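Inorganic pyrophosphatase (PDB 2PRD) catalyses the hydrolysis of inorganic pyrophosphate to two phosphate ions with magnesium as cofactor, working as a homohexamer. Local coordinates at residues V15-I20 with V84-V89; V19-R24 with Y55-S60; L74-L79 with Q113-I118; V90-M95 with G154-K159. All coordinates share one frame; numbering follows the deposited sequence.

In the fold
Strands 15-22, 54-57, 70-74, 101-109 and 84-97 pair in a ring, the barrel core of the soluble pyrophosphatase family, with strand 150-156 added beside 84-97. Contacts 1 and 2 share V19 and I20, lie about 8 Å apart between centres, and join strand 15-22 to its two neighbours. Contact 4, about 16 Å from contact 1 between centres, continues along strand 84-97 to the added strand and helix 158-173. Contact 3 ties two loops; its segments alternate along the chain with those of contacts 1 and 4, and contact 2 closes before contacts 3 and 4 open. The barrel strands of contact 2 thus carry a predicted substrate-binding tyrosine, while contact 3 reaches two other subunits of the hexamer.

Contact 1 of 4, residues V15-I20 with V84-V89; sequences VVHMVI and VVEVRV
The carbonyl oxygen of V16 takes the N-H of V87 in a nearly straight bond (N to O 2.8 Å, 167° at the hydrogen) while the CA-H of E86 approaches the same oxygen, its CA 3.3 Å from V16 O. V16 N answers to V87 O, and M18 and V85 form a second such couple, in which the bond from M18 N to V85 O is the more bent (137°). This ladder makes strands 15-20 and 84-89 antiparallel neighbours.

On the face carrying V16, M18, V85 and V87 the side chains that meet are apolar. M18 lays its shaft against V87, with SD 4.0 Å from CG2 of V87. I20 sets CG1 and CD1 against V85 CG1, both at 3.7 Å; chi1 of V85 (35°) places that methyl between the backbone N and the carbonyl carbon. On the other face the H17 ring lies beside E86, its CD2 3.9 Å from V84 CG1 and 4.1 Å from E86 CG.

The four cross-strand bonds satisfy the backbone of V16, M18, V85 and V87. The M18 face, packed further on V73, is held by hydrophobic burial, whereas the H17 face mixes valines with polar groups whose partners lie outside: P7 O for H17 ND1, and weak, long ion pairs to K11 and to K40 of the second subunit for E86.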
loop_
_atom_site.group_PDB
_atom_site.type_symbol
_atom_site.label_atom_id
_atom_site.label_comp_id
_atom_site.label_asym_id
_atom_site.label_seq_id
_atom_site.Cartn_x
_atom_site.Cartn_y
_atom_site.Cartn_z
ATOM N N VAL A 15 -23.407 -19.235 10.737
ATOM C CA VAL A 15 -22.603 -18.661 9.656
ATOM C C VAL A 15 -23.567 -17.860 8.797
ATOM O O VAL A 15 -24.613 -18.360 8.387
ATOM C CB VAL A 15 -21.798 -19.694 8.874
ATOM C CG1 VAL A 15 -20.917 -19.014 7.803
ATOM C CG2 VAL A 15 -20.782 -20.451 9.757
ATOM N N VAL A 16 -23.300 -16.553 8.659
ATOM C CA VAL A 16 -24.185 -15.661 7.917
ATOM C C VAL A 16 -23.496 -14.928 6.780
ATOM O O VAL A 16 -22.269 -14.838 6.744
ATOM C CB VAL A 16 -24.816 -14.639 8.876
ATOM C CG1 VAL A 16 -25.682 -15.248 9.999
ATOM C CG2 VAL A 16 -23.769 -13.771 9.522
ATOM N N HIS A 17 -24.273 -14.400 5.863
ATOM C CA HIS A 17 -23.789 -13.569 4.776
ATOM C C HIS A 17 -23.629 -12.156 5.370
ATOM O O HIS A 17 -24.432 -11.818 6.246
ATOM C CB HIS A 17 -24.745 -13.448 3.617
ATOM C CG HIS A 17 -24.689 -14.577 2.632
ATOM N ND1 HIS A 17 -25.804 -14.979 1.933
ATOM C CD2 HIS A 17 -23.696 -15.404 2.297
ATOM C CE1 HIS A 17 -25.458 -15.977 1.121
ATOM N NE2 HIS A 17 -24.180 -16.247 1.319
ATOM N N MET A 18 -22.623 -11.419 4.949
ATOM C CA MET A 18 -22.399 -10.043 5.369
ATOM C C MET A 18 -21.974 -9.229 4.131
ATOM O O MET A 18 -21.199 -9.759 3.327
ATOM C CB MET A 18 -21.370 -9.861 6.494
ATOM C CG MET A 18 -21.982 -9.865 7.882
ATOM S SD MET A 18 -20.888 -9.329 9.188
ATOM C CE MET A 18 -20.223 -7.851 8.401
ATOM N N VAL A 19 -22.532 -8.049 3.985
ATOM C CA VAL A 19 -22.136 -7.123 2.899
ATOM C C VAL A 19 -21.140 -6.165 3.579
ATOM O O VAL A 19 -21.459 -5.509 4.571
ATOM C CB VAL A 19 -23.323 -6.361 2.334
ATOM C CG1 VAL A 19 -22.868 -5.492 1.152
ATOM C CG2 VAL A 19 -24.300 -7.392 1.765
ATOM N N ILE A 20 -19.917 -6.154 3.049
ATOM C CA ILE A 20 -18.856 -5.326 3.601
ATOM C C ILE A 20 -19.072 -3.914 3.064
ATOM O O ILE A 20 -19.369 -3.748 1.894
ATOM C CB ILE A 20 -17.438 -5.759 3.191
ATOM C CG1 ILE A 20 -17.089 -7.127 3.778
ATOM C CG2 ILE A 20 -16.442 -4.714 3.683
ATOM C CD1 ILE A 20 -17.715 -7.351 5.156
ATOM N N VAL A 84 -19.606 -9.802 -0.713
ATOM C CA VAL A 84 -20.348 -10.623 0.237
ATOM C C VAL A 84 -19.464 -11.664 0.858
ATOM O O VAL A 84 -18.744 -12.340 0.099
ATOM C CB VAL A 84 -21.527 -11.325 -0.490
ATOM C CG1 VAL A 84 -22.242 -12.198 0.529
ATOM C CG2 VAL A 84 -22.522 -10.306 -1.036
ATOM N N VAL A 85 -19.465 -11.810 2.185
ATOM C CA VAL A 85 -18.549 -12.866 2.725
ATOM C C VAL A 85 -19.312 -13.628 3.760
ATOM O O VAL A 85 -20.220 -13.059 4.393
ATOM C CB VAL A 85 -17.269 -12.191 3.241
ATOM C CG1 VAL A 85 -17.573 -10.825 3.858
ATOM C CG2 VAL A 85 -16.542 -12.977 4.319
ATOM N N GLU A 86 -19.065 -14.896 3.911
ATOM C CA GLU A 86 -19.670 -15.741 4.944
ATOM C C GLU A 86 -18.792 -15.490 6.181
ATOM O O GLU A 86 -17.559 -15.612 6.174
ATOM C CB GLU A 86 -19.496 -17.209 4.579
ATOM C CG GLU A 86 -20.423 -17.562 3.435
ATOM C CD GLU A 86 -19.875 -18.816 2.750
ATOM O OE1 GLU A 86 -18.991 -18.689 1.866
ATOM O OE2 GLU A 86 -20.350 -19.894 3.175
ATOM N N VAL A 87 -19.550 -15.163 7.192
ATOM C CA VAL A 87 -18.971 -14.778 8.478
ATOM C C VAL A 87 -19.474 -15.699 9.560
ATOM O O VAL A 87 -20.670 -15.920 9.666
ATOM C CB VAL A 87 -19.435 -13.322 8.729
ATOM C CG1 VAL A 87 -19.141 -12.917 10.168
ATOM C CG2 VAL A 87 -18.626 -12.380 7.827
ATOM N N ARG A 88 -18.537 -16.176 10.368
ATOM C CA ARG A 88 -18.855 -16.966 11.548
ATOM C C ARG A 88 -19.029 -16.056 12.755
ATOM O O ARG A 88 -18.121 -15.371 13.241
ATOM C CB ARG A 88 -17.797 -18.044 11.754
ATOM C CG ARG A 88 -17.932 -18.804 13.056
ATOM C CD ARG A 88 -17.178 -20.135 13.050
ATOM N NE ARG A 88 -15.862 -19.816 13.621
ATOM C CZ ARG A 88 -14.907 -19.814 12.672
ATOM N NH1 ARG A 88 -15.331 -20.123 11.466
ATOM N NH2 ARG A 88 -13.691 -19.548 13.014
ATOM N N VAL A 89 -20.256 -16.100 13.335
ATOM C CA VAL A 89 -20.637 -15.322 14.526
ATOM C C VAL A 89 -20.045 -15.829 15.825
ATOM O O VAL A 89 -20.383 -16.939 16.274
ATOM C CB VAL A 89 -22.176 -15.267 14.706
ATOM C CG1 VAL A 89 -22.559 -14.295 15.810
ATOM C CG2 VAL A 89 -22.800 -14.833 13.385
#

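Contact 2 of 4, residues V19-R24 with Y55-S60; sequences VIEVPR and YGFIPS
The ring of F57 carries V19 on one face and E21 at its edge. CB of V19 sits over the face, displaced toward the rim, 3.9 Å from the ring centroid in a CH-pi contact. Chi1 of F57 (69°) sets CG between the backbone N and carbonyl carbon, and the ring beyond it lies beside V19. The E21 carboxylate comes in near the ring plane, its OE2 3.6 Å from CD2 of F57, and is turned 73° against the ring. Against Y55 the same carboxylate is more nearly aligned, 26° between planes, with OE1 4.1 Å from Y55 CE2. OE2 has its polar partner in the backbone N of Y32.

The backbone between them forms a classic beta bulge. V19 N bonds to F57 O at 2.9 Å. Further on, Y55 O is gripped by two amides in its carbonyl plane, E21 N at 2.6 Å and V22 N at 2.9 Å, and Y55 N returns a bond to V22 O. The extra residue shifts the register by one, bringing V22 opposite Y55, their CB atoms 4.0 Å apart.

Y55, a predicted substrate-binding residue, has its hydroxyl bonded to D70, a predicted magnesium ligand, and its side chain touches K29, also predicted to bind substrate. Strand 54-57 lies between strands 15-22 and 70-74, antiparallel to both; L72 and D70 touch Y55 and F57, while K29 and Y32 of strand 28-33 add further cover.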
loop_
_atom_site.group_PDB
_atom_site.type_symbol
_atom_site.label_atom_id
_atom_site.label_comp_id
_atom_site.label_asym_id
_atom_site.label_seq_id
_atom_site.Cartn_x
_atom_site.Cartn_y
_atom_site.Cartn_z
ATOM N N VAL A 19 -22.532 -8.049 3.985
ATOM C CA VAL A 19 -22.136 -7.123 2.899
ATOM C C VAL A 19 -21.140 -6.165 3.579
ATOM O O VAL A 19 -21.459 -5.509 4.571
ATOM C CB VAL A 19 -23.323 -6.361 2.334
ATOM C CG1 VAL A 19 -22.868 -5.492 1.152
ATOM C CG2 VAL A 19 -24.300 -7.392 1.765
ATOM N N ILE A 20 -19.917 -6.154 3.049
ATOM C CA ILE A 20 -18.856 -5.326 3.601
ATOM C C ILE A 20 -19.072 -3.914 3.064
ATOM O O ILE A 20 -19.369 -3.748 1.894
ATOM C CB ILE A 20 -17.438 -5.759 3.191
ATOM C CG1 ILE A 20 -17.089 -7.127 3.778
ATOM C CG2 ILE A 20 -16.442 -4.714 3.683
ATOM C CD1 ILE A 20 -17.715 -7.351 5.156
ATOM N N GLU A 21 -19.003 -2.962 4.003
ATOM C CA GLU A 21 -19.147 -1.555 3.661
ATOM C C GLU A 21 -17.792 -0.862 3.818
ATOM O O GLU A 21 -17.399 -0.134 2.896
ATOM C CB GLU A 21 -20.181 -0.828 4.484
ATOM C CG GLU A 21 -21.582 -1.272 3.953
ATOM C CD GLU A 21 -22.623 -0.779 4.942
ATOM O OE1 GLU A 21 -22.330 -0.812 6.153
ATOM O OE2 GLU A 21 -23.670 -0.345 4.437
ATOM N N VAL A 22 -17.170 -1.138 4.971
ATOM C CA VAL A 22 -15.847 -0.486 5.202
ATOM C C VAL A 22 -14.749 -1.458 5.422
ATOM O O VAL A 22 -14.834 -2.234 6.380
ATOM C CB VAL A 22 -15.992 0.378 6.505
ATOM C CG1 VAL A 22 -14.786 1.320 6.718
ATOM C CG2 VAL A 22 -17.230 1.249 6.557
ATOM N N PRO A 23 -13.716 -1.481 4.551
ATOM C CA PRO A 23 -12.568 -2.345 4.787
ATOM C C PRO A 23 -11.812 -1.990 6.083
ATOM O O PRO A 23 -11.720 -0.858 6.617
ATOM C CB PRO A 23 -11.660 -2.024 3.594
ATOM C CG PRO A 23 -12.569 -1.496 2.545
ATOM C CD PRO A 23 -13.578 -0.656 3.337
ATOM N N ARG A 24 -11.205 -3.049 6.664
ATOM C CA ARG A 24 -10.387 -2.847 7.852
ATOM C C ARG A 24 -9.232 -1.934 7.465
ATOM O O ARG A 24 -8.677 -2.098 6.364
ATOM C CB ARG A 24 -9.828 -4.205 8.319
ATOM C CG ARG A 24 -8.656 -3.949 9.287
ATOM C CD ARG A 24 -8.456 -5.102 10.229
ATOM N NE ARG A 24 -8.056 -6.287 9.527
ATOM C CZ ARG A 24 -6.877 -6.455 8.925
ATOM N NH1 ARG A 24 -5.946 -5.526 8.939
ATOM N NH2 ARG A 24 -6.672 -7.608 8.322
ATOM N N TYR A 55 -16.257 -3.663 8.313
ATOM C CA TYR A 55 -17.604 -3.368 8.764
ATOM C C TYR A 55 -18.702 -3.501 7.720
ATOM O O TYR A 55 -18.590 -3.000 6.610
ATOM C CB TYR A 55 -17.571 -1.947 9.382
ATOM C CG TYR A 55 -18.885 -1.491 9.988
ATOM C CD1 TYR A 55 -19.218 -1.887 11.282
ATOM C CD2 TYR A 55 -19.770 -0.661 9.323
ATOM C CE1 TYR A 55 -20.413 -1.471 11.890
ATOM C CE2 TYR A 55 -20.934 -0.222 9.914
ATOM C CZ TYR A 55 -21.242 -0.643 11.183
ATOM O OH TYR A 55 -22.419 -0.243 11.795
ATOM N N GLY A 56 -19.852 -4.118 8.126
ATOM C CA GLY A 56 -20.885 -4.220 7.036
ATOM C C GLY A 56 -22.172 -4.594 7.774
ATOM O O GLY A 56 -22.163 -4.409 8.977
ATOM N N PHE A 57 -23.098 -5.123 7.027
ATOM C CA PHE A 57 -24.394 -5.487 7.619
ATOM C C PHE A 57 -24.825 -6.861 7.224
ATOM O O PHE A 57 -24.304 -7.326 6.193
ATOM C CB PHE A 57 -25.422 -4.417 7.147
ATOM C CG PHE A 57 -25.780 -4.443 5.690
ATOM C CD1 PHE A 57 -26.706 -5.334 5.161
ATOM C CD2 PHE A 57 -25.209 -3.539 4.802
ATOM C CE1 PHE A 57 -27.011 -5.366 3.829
ATOM C CE2 PHE A 57 -25.501 -3.558 3.452
ATOM C CZ PHE A 57 -26.424 -4.455 2.954
ATOM N N ILE A 58 -25.766 -7.472 7.970
ATOM C CA ILE A 58 -26.279 -8.811 7.561
ATOM C C ILE A 58 -27.490 -8.631 6.681
ATOM O O ILE A 58 -28.443 -8.017 7.175
ATOM C CB ILE A 58 -26.574 -9.688 8.801
ATOM C CG1 ILE A 58 -25.319 -9.828 9.681
ATOM C CG2 ILE A 58 -27.009 -11.072 8.280
ATOM C CD1 ILE A 58 -25.459 -10.791 10.863
ATOM N N PRO A 59 -27.522 -9.033 5.416
ATOM C CA PRO A 59 -28.681 -8.840 4.560
ATOM C C PRO A 59 -29.906 -9.601 5.062
ATOM O O PRO A 59 -29.755 -10.687 5.659
ATOM C CB PRO A 59 -28.175 -9.261 3.187
ATOM C CG PRO A 59 -27.065 -10.237 3.494
ATOM C CD PRO A 59 -26.411 -9.717 4.732
ATOM N N SER A 60 -31.107 -9.035 4.874
ATOM C CA SER A 60 -32.341 -9.677 5.304
ATOM C C SER A 60 -32.501 -9.844 6.804
ATOM O O SER A 60 -32.863 -10.932 7.282
ATOM C CB SER A 60 -32.414 -11.102 4.746
ATOM O OG SER A 60 -32.619 -10.993 3.327
#

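Contact 3 of 4, residues L74-L79 with Q113-I118; sequences LSTYPL and QRLDHI
T76 and R114 meet in a sparse loop-to-loop packing contact near the surface of the subunit, where the loop after strand 70-74 passes the loop that leads from strand 101-109 to helix 126-138. No hydrogen bond joins the two segments directly. The threonine crosses the arginine shaft at about a right angle, touching CD of R114 with both branches: OG1 at 3.5 Å and CG2 at 3.7 Å. The arginine chain runs extended from CG to NE, and the threonine lies across it at CD. CG2 of T76 also lies over the centre of the Y77 ring, 3.8 Å above its plane, and Y77 in turn sets its OH over a face of the R114 guanidinium, 3.8 Å from NH2. At the L74 end of the contact, CD1 of L115 rests 3.6 Å from L74 O, and a type I turn runs from L115 to I118.

The polar link is indirect: D112 takes the T76 hydroxyl on OD2 and a salt bridge from R114 NH1 on OD1. An alanine in place of T76 would probably cost D112 its hydroxyl partner and open a gap between the R114 shaft and the Y77 ring.

The far end of R114 serves other chains, with NH1 bonded to L45 O of the second subunit and NH2 in a salt bridge to E131 of the third. Through this arginine the two loops belong to an oligomer interface, where three subunits of the hexamer come together.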
loop_
_atom_site.group_PDB
_atom_site.type_symbol
_atom_site.label_atom_id
_atom_site.label_comp_id
_atom_site.label_asym_id
_atom_site.label_seq_id
_atom_site.Cartn_x
_atom_site.Cartn_y
_atom_site.Cartn_z
ATOM N N LEU A 74 -13.255 -9.896 11.738
ATOM C CA LEU A 74 -11.804 -10.031 11.931
ATOM C C LEU A 74 -11.329 -10.716 10.664
ATOM O O LEU A 74 -11.886 -11.795 10.328
ATOM C CB LEU A 74 -11.585 -10.861 13.193
ATOM C CG LEU A 74 -12.223 -10.293 14.458
ATOM C CD1 LEU A 74 -11.638 -11.024 15.680
ATOM C CD2 LEU A 74 -11.949 -8.809 14.562
ATOM N N SER A 75 -10.405 -10.144 9.909
ATOM C CA SER A 75 -9.962 -10.773 8.664
ATOM C C SER A 75 -8.431 -10.769 8.620
ATOM O O SER A 75 -7.914 -9.955 9.371
ATOM C CB SER A 75 -10.412 -9.938 7.447
ATOM O OG SER A 75 -10.205 -8.558 7.774
ATOM N N THR A 76 -7.880 -11.632 7.794
ATOM C CA THR A 76 -6.433 -11.661 7.570
ATOM C C THR A 76 -6.052 -10.499 6.656
ATOM O O THR A 76 -5.056 -9.813 6.948
ATOM C CB THR A 76 -5.922 -12.961 6.903
ATOM O OG1 THR A 76 -6.218 -14.001 7.869
ATOM C CG2 THR A 76 -4.408 -12.957 6.770
ATOM N N TYR A 77 -6.828 -10.263 5.643
ATOM C CA TYR A 77 -6.605 -9.173 4.668
ATOM C C TYR A 77 -7.907 -8.377 4.544
ATOM O O TYR A 77 -8.982 -9.007 4.499
ATOM C CB TYR A 77 -6.241 -9.749 3.294
ATOM C CG TYR A 77 -5.179 -10.805 3.221
ATOM C CD1 TYR A 77 -3.875 -10.518 3.645
ATOM C CD2 TYR A 77 -5.416 -12.062 2.658
ATOM C CE1 TYR A 77 -2.856 -11.456 3.570
ATOM C CE2 TYR A 77 -4.405 -12.994 2.619
ATOM C CZ TYR A 77 -3.141 -12.686 3.043
ATOM O OH TYR A 77 -2.126 -13.622 2.953
ATOM N N PRO A 78 -7.789 -7.052 4.529
ATOM C CA PRO A 78 -8.992 -6.191 4.453
ATOM C C PRO A 78 -9.783 -6.548 3.213
ATOM O O PRO A 78 -9.194 -6.921 2.174
ATOM C CB PRO A 78 -8.425 -4.775 4.404
ATOM C CG PRO A 78 -7.041 -4.912 5.017
ATOM C CD PRO A 78 -6.532 -6.293 4.548
ATOM N N LEU A 79 -11.092 -6.440 3.319
ATOM C CA LEU A 79 -11.994 -6.755 2.192
ATOM C C LEU A 79 -12.313 -5.513 1.436
ATOM O O LEU A 79 -11.610 -4.483 1.643
ATOM C CB LEU A 79 -13.190 -7.514 2.811
ATOM C CG LEU A 79 -12.758 -8.753 3.629
ATOM C CD1 LEU A 79 -13.828 -9.193 4.603
ATOM C CD2 LEU A 79 -12.463 -9.909 2.646
ATOM N N GLN A 113 -8.501 -20.406 7.090
ATOM C CA GLN A 113 -7.944 -21.352 8.061
ATOM C C GLN A 113 -7.141 -20.721 9.163
ATOM O O GLN A 113 -7.005 -21.333 10.248
ATOM C CB GLN A 113 -7.055 -22.401 7.352
ATOM C CG GLN A 113 -7.951 -23.224 6.414
ATOM C CD GLN A 113 -7.164 -24.349 5.752
ATOM O OE1 GLN A 113 -6.425 -24.997 6.488
ATOM N NE2 GLN A 113 -7.313 -24.582 4.458
ATOM N N ARG A 114 -6.622 -19.516 8.927
ATOM C CA ARG A 114 -5.847 -18.842 9.976
ATOM C C ARG A 114 -6.736 -18.427 11.126
ATOM O O ARG A 114 -6.167 -18.051 12.187
ATOM C CB ARG A 114 -5.194 -17.576 9.417
ATOM C CG ARG A 114 -4.111 -17.819 8.391
ATOM C CD ARG A 114 -3.682 -16.478 7.777
ATOM N NE ARG A 114 -3.020 -16.718 6.511
ATOM C CZ ARG A 114 -3.561 -16.938 5.329
ATOM N NH1 ARG A 114 -4.841 -16.982 5.012
ATOM N NH2 ARG A 114 -2.661 -17.140 4.362
ATOM N N LEU A 115 -8.055 -18.471 10.928
ATOM C CA LEU A 115 -8.938 -17.996 12.023
ATOM C C LEU A 115 -9.839 -19.053 12.610
ATOM O O LEU A 115 -10.717 -18.717 13.439
ATOM C CB LEU A 115 -9.793 -16.832 11.492
ATOM C CG LEU A 115 -9.024 -15.702 10.800
ATOM C CD1 LEU A 115 -9.956 -14.769 10.017
ATOM C CD2 LEU A 115 -8.269 -14.919 11.858
ATOM N N ASP A 116 -9.668 -20.281 12.157
ATOM C CA ASP A 116 -10.502 -21.409 12.578
ATOM C C ASP A 116 -10.564 -21.579 14.076
ATOM O O ASP A 116 -11.487 -22.218 14.599
ATOM C CB ASP A 116 -9.983 -22.719 11.997
ATOM C CG ASP A 116 -10.441 -22.941 10.593
ATOM O OD1 ASP A 116 -11.273 -22.146 10.122
ATOM O OD2 ASP A 116 -9.931 -23.878 9.944
ATOM N N HIS A 117 -9.595 -21.014 14.751
ATOM C CA HIS A 117 -9.480 -21.098 16.205
ATOM C C HIS A 117 -10.334 -20.130 17.010
ATOM O O HIS A 117 -10.481 -20.286 18.244
ATOM C CB HIS A 117 -7.985 -20.912 16.548
ATOM C CG HIS A 117 -7.469 -19.590 16.026
ATOM N ND1 HIS A 117 -7.262 -18.558 16.940
ATOM C CD2 HIS A 117 -7.191 -19.123 14.785
ATOM C CE1 HIS A 117 -6.851 -17.487 16.280
ATOM N NE2 HIS A 117 -6.808 -17.798 14.976
ATOM N N ILE A 118 -10.921 -19.122 16.381
ATOM C CA ILE A 118 -11.801 -18.134 17.002
ATOM C C ILE A 118 -13.227 -18.642 16.858
ATOM O O ILE A 118 -13.772 -18.638 15.775
ATOM C CB ILE A 118 -11.601 -16.758 16.342
ATOM C CG1 ILE A 118 -10.101 -16.493 16.410
ATOM C CG2 ILE A 118 -12.400 -15.777 17.183
ATOM C CD1 ILE A 118 -9.539 -15.236 15.815
#

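Contact 4 of 4, residues V90-M95 with G154-K159; sequences VGLLLM and GWRDRK
L93 lays one methyl over the indole of W155, its partner in a non-hydrogen-bonded pair. Its CG is anti to the backbone N (chi1 177°), and chi2 then brings CD1 over the centre of the six-membered ring, 3.9 Å from the centroid in a CH-pi contact. An alanine in place of W155 would probably leave L93 without this cover and open a gap toward K129 and Q133 of helix 126-138.

Across the sheet R156 bends at chi2 (-70°), and its guanidinium lies with one face on L94, whose CD1 is 3.5 Å from CZ of R156. NH1 bonds back to W155 O at 3.0 Å, from above the carbonyl plane; a crystal neighbour touches this arginine and may influence its conformation. D157 caps helix 158-173, OD1 accepting from A160 N and weakly from K159 N.

Backbone bonds such as L94 N to G154 O (2.9 Å) join the strands; over them an aromatic and a cationic group each meet a leucine methyl by van der Waals contact, the guanidinium keeping its hydrogen bond besides.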
loop_
_atom_site.group_PDB
_atom_site.type_symbol
_atom_site.label_atom_id
_atom_site.label_comp_id
_atom_site.label_asym_id
_atom_site.label_seq_id
_atom_site.Cartn_x
_atom_site.Cartn_y
_atom_site.Cartn_z
ATOM N N VAL A 90 -19.272 -14.984 16.487
ATOM C CA VAL A 90 -18.684 -15.459 17.769
ATOM C C VAL A 90 -19.016 -14.587 18.945
ATOM O O VAL A 90 -18.652 -14.977 20.077
ATOM C CB VAL A 90 -17.154 -15.604 17.554
ATOM C CG1 VAL A 90 -16.882 -16.453 16.314
ATOM C CG2 VAL A 90 -16.486 -14.253 17.392
ATOM N N GLY A 91 -19.700 -13.454 18.803
ATOM C CA GLY A 91 -19.988 -12.553 19.902
ATOM C C GLY A 91 -20.767 -11.297 19.601
ATOM O O GLY A 91 -21.168 -11.073 18.470
ATOM N N LEU A 92 -21.041 -10.438 20.595
ATOM C CA LEU A 92 -21.774 -9.193 20.427
ATOM C C LEU A 92 -21.023 -8.073 21.166
ATOM O O LEU A 92 -20.437 -8.307 22.214
ATOM C CB LEU A 92 -23.149 -9.157 21.142
ATOM C CG LEU A 92 -24.332 -9.802 20.482
ATOM C CD1 LEU A 92 -25.632 -9.598 21.280
ATOM C CD2 LEU A 92 -24.538 -9.310 19.039
ATOM N N LEU A 93 -21.155 -6.904 20.580
ATOM C CA LEU A 93 -20.636 -5.695 21.196
ATOM C C LEU A 93 -21.911 -4.852 21.426
ATOM O O LEU A 93 -22.638 -4.520 20.496
ATOM C CB LEU A 93 -19.586 -4.934 20.414
ATOM C CG LEU A 93 -19.087 -3.624 21.003
ATOM C CD1 LEU A 93 -18.510 -3.841 22.388
ATOM C CD2 LEU A 93 -18.023 -3.014 20.108
ATOM N N LEU A 94 -22.159 -4.602 22.701
ATOM C CA LEU A 94 -23.324 -3.780 23.100
ATOM C C LEU A 94 -22.838 -2.348 23.261
ATOM O O LEU A 94 -21.768 -2.145 23.864
ATOM C CB LEU A 94 -23.883 -4.309 24.412
ATOM C CG LEU A 94 -24.327 -5.767 24.410
ATOM C CD1 LEU A 94 -24.867 -6.174 25.753
ATOM C CD2 LEU A 94 -25.318 -6.057 23.295
ATOM N N MET A 95 -23.612 -1.402 22.761
ATOM C CA MET A 95 -23.270 0.022 22.907
ATOM C C MET A 95 -24.510 0.896 22.867
ATOM O O MET A 95 -25.600 0.456 22.436
ATOM C CB MET A 95 -22.227 0.402 21.850
ATOM C CG MET A 95 -22.543 -0.002 20.423
ATOM S SD MET A 95 -21.291 0.583 19.236
ATOM C CE MET A 95 -19.807 0.045 20.101
ATOM N N GLY A 154 -20.720 -3.416 26.880
ATOM C CA GLY A 154 -20.098 -4.679 27.285
ATOM C C GLY A 154 -20.093 -5.646 26.111
ATOM O O GLY A 154 -20.523 -5.266 25.040
ATOM N N TRP A 155 -19.614 -6.845 26.358
ATOM C CA TRP A 155 -19.499 -7.889 25.355
ATOM C C TRP A 155 -20.333 -9.109 25.750
ATOM O O TRP A 155 -20.491 -9.354 26.950
ATOM C CB TRP A 155 -18.048 -8.289 25.249
ATOM C CG TRP A 155 -17.063 -7.234 24.827
ATOM C CD1 TRP A 155 -16.454 -6.292 25.602
ATOM C CD2 TRP A 155 -16.511 -7.064 23.514
ATOM N NE1 TRP A 155 -15.585 -5.541 24.854
ATOM C CE2 TRP A 155 -15.580 -6.009 23.564
ATOM C CE3 TRP A 155 -16.691 -7.727 22.297
ATOM C CZ2 TRP A 155 -14.868 -5.547 22.474
ATOM C CZ3 TRP A 155 -15.947 -7.286 21.203
ATOM C CH2 TRP A 155 -15.075 -6.202 21.294
ATOM N N ARG A 156 -20.775 -9.797 24.704
ATOM C CA ARG A 156 -21.590 -11.000 24.880
ATOM C C ARG A 156 -21.013 -12.115 24.039
ATOM O O ARG A 156 -20.399 -11.855 23.009
ATOM C CB ARG A 156 -23.050 -10.787 24.554
ATOM C CG ARG A 156 -23.818 -9.780 25.386
ATOM C CD ARG A 156 -24.013 -10.294 26.804
ATOM N NE ARG A 156 -24.655 -9.272 27.617
ATOM C CZ ARG A 156 -24.071 -8.374 28.384
ATOM N NH1 ARG A 156 -22.749 -8.287 28.536
ATOM N NH2 ARG A 156 -24.851 -7.521 29.047
ATOM N N ASP A 157 -21.282 -13.342 24.445
ATOM C CA ASP A 157 -20.715 -14.532 23.809
ATOM C C ASP A 157 -21.466 -15.030 22.625
ATOM O O ASP A 157 -22.430 -14.390 22.208
ATOM C CB ASP A 157 -20.565 -15.587 24.918
ATOM C CG ASP A 157 -21.895 -16.198 25.331
ATOM O OD1 ASP A 157 -22.941 -15.650 24.937
ATOM O OD2 ASP A 157 -21.839 -17.238 26.036
ATOM N N ARG A 158 -20.985 -16.098 21.997
ATOM C CA ARG A 158 -21.621 -16.624 20.816
ATOM C C ARG A 158 -23.061 -17.014 21.072
ATOM O O ARG A 158 -23.850 -16.972 20.092
ATOM C CB ARG A 158 -20.799 -17.800 20.246
ATOM C CG ARG A 158 -21.455 -18.326 18.962
ATOM C CD ARG A 158 -20.818 -19.729 18.741
ATOM N NE ARG A 158 -21.050 -20.450 19.985
ATOM C CZ ARG A 158 -20.331 -21.401 20.538
ATOM N NH1 ARG A 158 -19.216 -21.843 19.969
ATOM N NH2 ARG A 158 -20.710 -21.938 21.703
ATOM N N LYS A 159 -23.437 -17.390 22.284
ATOM C CA LYS A 159 -24.862 -17.813 22.452
ATOM C C LYS A 159 -25.796 -16.637 22.378
ATOM O O LYS A 159 -26.875 -16.803 21.798
ATOM C CB LYS A 159 -25.020 -18.718 23.668
ATOM C CG LYS A 159 -24.021 -19.890 23.510
ATOM C CD LYS A 159 -24.238 -21.001 24.518
ATOM C CE LYS A 159 -23.512 -22.279 24.082
ATOM N NZ LYS A 159 -22.048 -22.183 24.350
#